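Local coordinates for protein CCMAN5 (Cellulosimicrobium cellulans, PDB 4AQ0) that hydrolyses alpha-mannosides as a calcium-containing bacterial family 92 glycoside hydrolase, and is probably of use in mannose-6-phosphate modification of yeast-produced human lysosomal enzymes, at residues Y113-S118 with G134-T139; T726-S731 with D762-M767. All coordinates share one frame; numbering follows the deposited sequence.

How the contacts relate
Contact 1 and contact 2 belong to different parts of the chain: 113-118 with 134-139 lies in the N-terminal family 92 region, of the galactose-mutarotase clan, and 726-731 with 762-767 in the catalytic region. Their centres are about 54 Å apart, their nearest atoms about 35 Å, and contact 1 is complete in sequence before contact 2 begins. Their centres lie about 33 Å and 30 Å, respectively, from the centre of the chain. The calcium ion is held by Asn604, Glu605 and Asp678, none of which belongs to either contact. Both contacts join beta strands: contact 1 links strands of two sheets through a single backbone bond, contact 2 is a regular parallel pair within one mixed sheet.

Contact 1: Y113-S118 with G134-T139; sequences YAHPFS and GNVAGT
Gly134 N donates a nearly straight hydrogen bond to Pro116 O (2.9 Å, N-H...O 172°); it is the sole hydrogen bond between 113-118 and 134-139, whose chains run in roughly opposite directions. Gly134 CA packs on the proline ring, 3.9 Å from Pro116 CD, and any side chain at Gly134 would run into that CD. The carbonyl of the same glycine faces His115: Gly134 O lies in the ring plane at its edge, 3.1 Å from His115 CD2. Two residues on from Gly134, Val136 points toward 113-118 and crosses the imidazole at about a right angle. Its CG2 sits obliquely to the ring, 3.7 Å from His115 NE2, while CG1, anti to the carbonyl carbon (chi1 -65°), lies 3.3 Å from Ala114 O. The buried His115 ring is fixed in rotation from both nitrogens, ND1 bonding to Ile75 O and NE2 weakly to Pro99 O. An alanine here would remove the ring and would probably leave Val136 CG2 beside a gap and the Ile75 carbonyl without its side-chain mate. Strand 115-116 is an outermost strand of a four-stranded antiparallel sheet and pairs with strand 74-79; strand 128-137 belongs to the large antiparallel sheet, with 144-146 and 149-156 alongside. The contact thus ties two sheets of the N-terminal region together, while strand 96-100 brings Val98 against His115 and Thr100 against Val136.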
loop_
_atom_site.group_PDB
_atom_site.type_symbol
_atom_site.label_atom_id
_atom_site.label_comp_id
_atom_site.label_asym_id
_atom_site.label_seq_id
_atom_site.Cartn_x
_atom_site.Cartn_y
_atom_site.Cartn_z
ATOM N N TYR A 113 -19.593 -17.092 16.749
ATOM C CA TYR A 113 -18.198 -16.739 16.968
ATOM C C TYR A 113 -18.046 -15.452 17.796
ATOM O O TYR A 113 -17.000 -15.219 18.384
ATOM C CB TYR A 113 -17.482 -16.518 15.633
ATOM C CG TYR A 113 -17.323 -17.711 14.700
ATOM C CD1 TYR A 113 -17.304 -19.031 15.175
ATOM C CD2 TYR A 113 -17.143 -17.503 13.337
ATOM C CE1 TYR A 113 -17.129 -20.111 14.290
ATOM C CE2 TYR A 113 -16.972 -18.562 12.455
ATOM C CZ TYR A 113 -16.961 -19.857 12.933
ATOM O OH TYR A 113 -16.780 -20.885 12.031
ATOM N N ALA A 114 -19.084 -14.620 17.820
ATOM C CA ALA A 114 -18.974 -13.258 18.334
ATOM C C ALA A 114 -18.673 -13.200 19.837
ATOM O O ALA A 114 -19.380 -13.821 20.642
ATOM C CB ALA A 114 -20.242 -12.464 17.995
ATOM N N HIS A 115 -17.604 -12.479 20.188
ATOM C CA HIS A 115 -17.245 -12.189 21.578
ATOM C C HIS A 115 -17.301 -10.678 21.789
ATOM O O HIS A 115 -16.784 -9.937 20.956
ATOM C CB HIS A 115 -15.804 -12.602 21.915
ATOM C CG HIS A 115 -15.385 -13.945 21.392
ATOM N ND1 HIS A 115 -14.986 -14.336 20.159
ATOM C CD2 HIS A 115 -15.284 -15.060 22.198
ATOM C CE1 HIS A 115 -14.680 -15.672 20.238
ATOM N NE2 HIS A 115 -14.866 -16.083 21.479
ATOM N N PRO A 116 -17.875 -10.214 22.921
ATOM C CA PRO A 116 -17.712 -8.799 23.291
ATOM C C PRO A 116 -16.235 -8.447 23.523
ATOM O O PRO A 116 -15.474 -9.265 24.030
ATOM C CB PRO A 116 -18.461 -8.678 24.630
ATOM C CG PRO A 116 -19.242 -9.969 24.791
ATOM C CD PRO A 116 -18.533 -11.004 23.982
ATOM N N PHE A 117 -15.838 -7.239 23.144
ATOM C CA PHE A 117 -14.519 -6.737 23.504
ATOM C C PHE A 117 -14.583 -5.244 23.760
ATOM O O PHE A 117 -15.539 -4.567 23.350
ATOM C CB PHE A 117 -13.459 -7.082 22.442
ATOM C CG PHE A 117 -13.319 -6.053 21.344
ATOM C CD1 PHE A 117 -14.240 -5.989 20.304
ATOM C CD2 PHE A 117 -12.244 -5.169 21.340
ATOM C CE1 PHE A 117 -14.106 -5.055 19.291
ATOM C CE2 PHE A 117 -12.097 -4.225 20.323
ATOM C CZ PHE A 117 -13.029 -4.170 19.296
ATOM N N SER A 118 -13.556 -4.755 24.453
ATOM C CA SER A 118 -13.386 -3.339 24.747
ATOM C C SER A 118 -11.984 -2.899 24.326
ATOM O O SER A 118 -11.016 -3.647 24.482
ATOM C CB SER A 118 -13.594 -3.093 26.246
ATOM O OG SER A 118 -13.233 -1.766 26.604
ATOM N N GLY A 134 -14.717 -11.611 25.625
ATOM C CA GLY A 134 -15.784 -12.147 26.451
ATOM C C GLY A 134 -15.999 -13.612 26.106
ATOM O O GLY A 134 -16.145 -13.972 24.932
ATOM N N ASN A 135 -15.983 -14.462 27.130
ATOM C CA ASN A 135 -16.223 -15.888 26.962
ATOM C C ASN A 135 -17.585 -16.157 26.309
ATOM O O ASN A 135 -18.542 -15.396 26.508
ATOM C CB ASN A 135 -16.138 -16.585 28.323
ATOM C CG ASN A 135 -16.105 -18.098 28.217
ATOM O OD1 ASN A 135 -15.444 -18.620 27.183
ATOM N ND2 ASN A 135 -16.669 -18.794 29.065
ATOM N N VAL A 136 -17.648 -17.224 25.512
ATOM C CA VAL A 136 -18.900 -17.714 24.939
ATOM C C VAL A 136 -18.958 -19.230 25.105
ATOM O O VAL A 136 -17.927 -19.912 25.061
ATOM C CB VAL A 136 -19.100 -17.310 23.436
ATOM C CG1 VAL A 136 -19.225 -15.790 23.284
ATOM C CG2 VAL A 136 -17.979 -17.872 22.534
ATOM N N ALA A 137 -20.162 -19.751 25.310
ATOM C CA ALA A 137 -20.353 -21.175 25.586
ATOM C C ALA A 137 -21.776 -21.578 25.256
ATOM O O ALA A 137 -22.619 -20.724 24.989
ATOM C CB ALA A 137 -20.035 -21.491 27.069
ATOM N N GLY A 138 -22.042 -22.881 25.304
ATOM C CA GLY A 138 -23.310 -23.438 24.843
ATOM C C GLY A 138 -23.047 -24.389 23.690
ATOM O O GLY A 138 -21.898 -24.760 23.434
ATOM N N THR A 139 -24.110 -24.769 22.986
ATOM C CA THR A 139 -24.027 -25.752 21.909
ATOM C C THR A 139 -24.692 -25.218 20.635
ATOM O O THR A 139 -25.852 -24.771 20.666
ATOM C CB THR A 139 -24.648 -27.108 22.351
ATOM O OG1 THR A 139 -23.942 -27.592 23.496
ATOM C CG2 THR A 139 -24.555 -28.166 21.245
#

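Contact 2: T726-S731 with D762-M767; sequences TADGVS and DLAFRM
Leu763 O is gripped twice: Thr726 N donates to it at 2.9 Å, and a water donates a weak bond to Leu763 O at 3.1 Å. The same water lies 3.0 Å from Thr726 OG1, so it bridges side chain and neighbouring strand. With chi1 at 47°, that hydroxyl stands between the backbone N and the carbonyl carbon, which brings Thr726 OG1 to 3.2 Å from Ala764 CB. Backbone bonds then alternate in the parallel pattern, Phe765 N to Thr726 O, Asp728 N to Phe765 O and Met767 N to Asp728 O. The first is almost straight (N-H...O 174°). Phe765 O also takes a CA-H...O contact from Ala727 CA at 3.5 Å. Thr726, Ala764, Asp728 and Arg766 share one face of the sheet; Ala727 and Phe765 occupy the other. There the buried Met767 folds back, bent at both chi2 and chi3, to lay its CG 3.6 Å from Ala727 CB and 3.9 Å from Val730 CB. Val730 is brought there by a type II turn from Ala727 to Val730, closed by Val730 N on Ala727 O at 3.1 Å, with Gly729 supplying the positive phi of its third position. Strands 722-728 and 762-768 are the parallel neighbours of an otherwise antiparallel six-stranded sheet. Strand 712-716 flanks the former; strand 736-742 flanks the latter and packs its Val737 and Ala740 on Phe765 and its Gln738 on Arg766.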
loop_
_atom_site.group_PDB
_atom_site.type_symbol
_atom_site.label_atom_id
_atom_site.label_comp_id
_atom_site.label_asym_id
_atom_site.label_seq_id
_atom_site.Cartn_x
_atom_site.Cartn_y
_atom_site.Cartn_z
ATOM N N THR A 726 18.534 18.311 7.266
ATOM C CA THR A 726 18.251 19.140 8.433
ATOM C C THR A 726 17.386 20.334 8.031
ATOM O O THR A 726 17.450 20.813 6.891
ATOM C CB THR A 726 19.545 19.621 9.141
ATOM O OG1 THR A 726 20.467 20.121 8.174
ATOM C CG2 THR A 726 20.214 18.480 9.888
ATOM N N ALA A 727 16.563 20.798 8.967
ATOM C CA ALA A 727 15.704 21.942 8.723
ATOM C C ALA A 727 15.829 22.864 9.922
ATOM O O ALA A 727 15.041 22.804 10.866
ATOM C CB ALA A 727 14.247 21.500 8.477
ATOM N N ASP A 728 16.858 23.703 9.880
ATOM C CA ASP A 728 17.202 24.563 11.000
ATOM C C ASP A 728 16.106 25.605 11.280
ATOM O O ASP A 728 15.680 26.337 10.389
ATOM C CB ASP A 728 18.586 25.178 10.760
ATOM C CG ASP A 728 19.664 24.106 10.538
ATOM O OD1 ASP A 728 19.826 23.218 11.414
ATOM O OD2 ASP A 728 20.338 24.128 9.476
ATOM N N GLY A 729 15.625 25.622 12.518
ATOM C CA GLY A 729 14.549 26.525 12.929
ATOM C C GLY A 729 13.153 26.135 12.462
ATOM O O GLY A 729 12.240 26.943 12.531
ATOM N N VAL A 730 12.978 24.900 11.984
ATOM C CA VAL A 730 11.661 24.423 11.539
ATOM C C VAL A 730 10.641 24.458 12.680
ATOM O O VAL A 730 10.961 24.127 13.820
ATOM C CB VAL A 730 11.727 22.991 10.912
ATOM C CG1 VAL A 730 12.045 21.927 11.974
ATOM C CG2 VAL A 730 10.419 22.646 10.183
ATOM N N SER A 731 9.424 24.876 12.372
ATOM C CA SER A 731 8.341 24.874 13.359
ATOM C C SER A 731 7.023 24.702 12.633
ATOM O O SER A 731 7.007 24.593 11.401
ATOM C CB SER A 731 8.339 26.182 14.162
ATOM O OG SER A 731 7.841 27.244 13.368
ATOM N N ASP A 762 24.728 15.649 2.974
ATOM C CA ASP A 762 24.182 16.493 4.024
ATOM C C ASP A 762 23.421 17.639 3.373
ATOM O O ASP A 762 24.030 18.576 2.844
ATOM C CB ASP A 762 25.306 17.066 4.901
ATOM C CG ASP A 762 26.004 16.009 5.707
ATOM O OD1 ASP A 762 25.366 15.464 6.623
ATOM O OD2 ASP A 762 27.182 15.715 5.418
ATOM N N LEU A 763 22.095 17.556 3.412
ATOM C CA LEU A 763 21.244 18.580 2.828
ATOM C C LEU A 763 20.655 19.399 3.970
ATOM O O LEU A 763 19.841 18.896 4.749
ATOM C CB LEU A 763 20.149 17.927 1.982
ATOM C CG LEU A 763 19.142 18.775 1.201
ATOM C CD1 LEU A 763 19.816 19.555 0.064
ATOM C CD2 LEU A 763 18.021 17.874 0.662
ATOM N N ALA A 764 21.099 20.650 4.081
ATOM C CA ALA A 764 20.695 21.522 5.184
ATOM C C ALA A 764 19.868 22.714 4.723
ATOM O O ALA A 764 20.339 23.541 3.943
ATOM C CB ALA A 764 21.918 21.996 5.953
ATOM N N PHE A 765 18.636 22.807 5.214
ATOM C CA PHE A 765 17.797 23.962 4.920
ATOM C C PHE A 765 17.719 24.901 6.125
ATOM O O PHE A 765 17.736 24.457 7.273
ATOM C CB PHE A 765 16.376 23.532 4.528
ATOM C CG PHE A 765 16.309 22.640 3.320
ATOM C CD1 PHE A 765 16.389 23.174 2.033
ATOM C CD2 PHE A 765 16.116 21.272 3.464
ATOM C CE1 PHE A 765 16.314 22.348 0.909
ATOM C CE2 PHE A 765 16.044 20.439 2.349
ATOM C CZ PHE A 765 16.136 20.980 1.069
ATOM N N ARG A 766 17.635 26.196 5.854
ATOM C CA ARG A 766 17.296 27.174 6.882
ATOM C C ARG A 766 15.832 27.529 6.674
ATOM O O ARG A 766 15.436 27.960 5.593
ATOM C CB ARG A 766 18.206 28.409 6.797
ATOM C CG ARG A 766 17.861 29.529 7.789
ATOM C CD ARG A 766 18.955 30.621 7.838
ATOM N NE ARG A 766 19.182 31.244 6.526
ATOM C CZ ARG A 766 18.509 32.297 6.057
ATOM N NH1 ARG A 766 17.553 32.875 6.785
ATOM N NH2 ARG A 766 18.795 32.775 4.852
ATOM N N MET A 767 15.030 27.328 7.716
ATOM C CA MET A 767 13.581 27.509 7.632
ATOM C C MET A 767 13.138 28.859 8.192
ATOM O O MET A 767 13.874 29.491 8.955
ATOM C CB MET A 767 12.864 26.366 8.352
ATOM C CG MET A 767 13.335 24.964 7.935
ATOM S SD MET A 767 13.107 24.607 6.178
ATOM C CE MET A 767 11.322 24.540 6.043
HETATM O O HOH W 1 22.024 17.961 6.807
#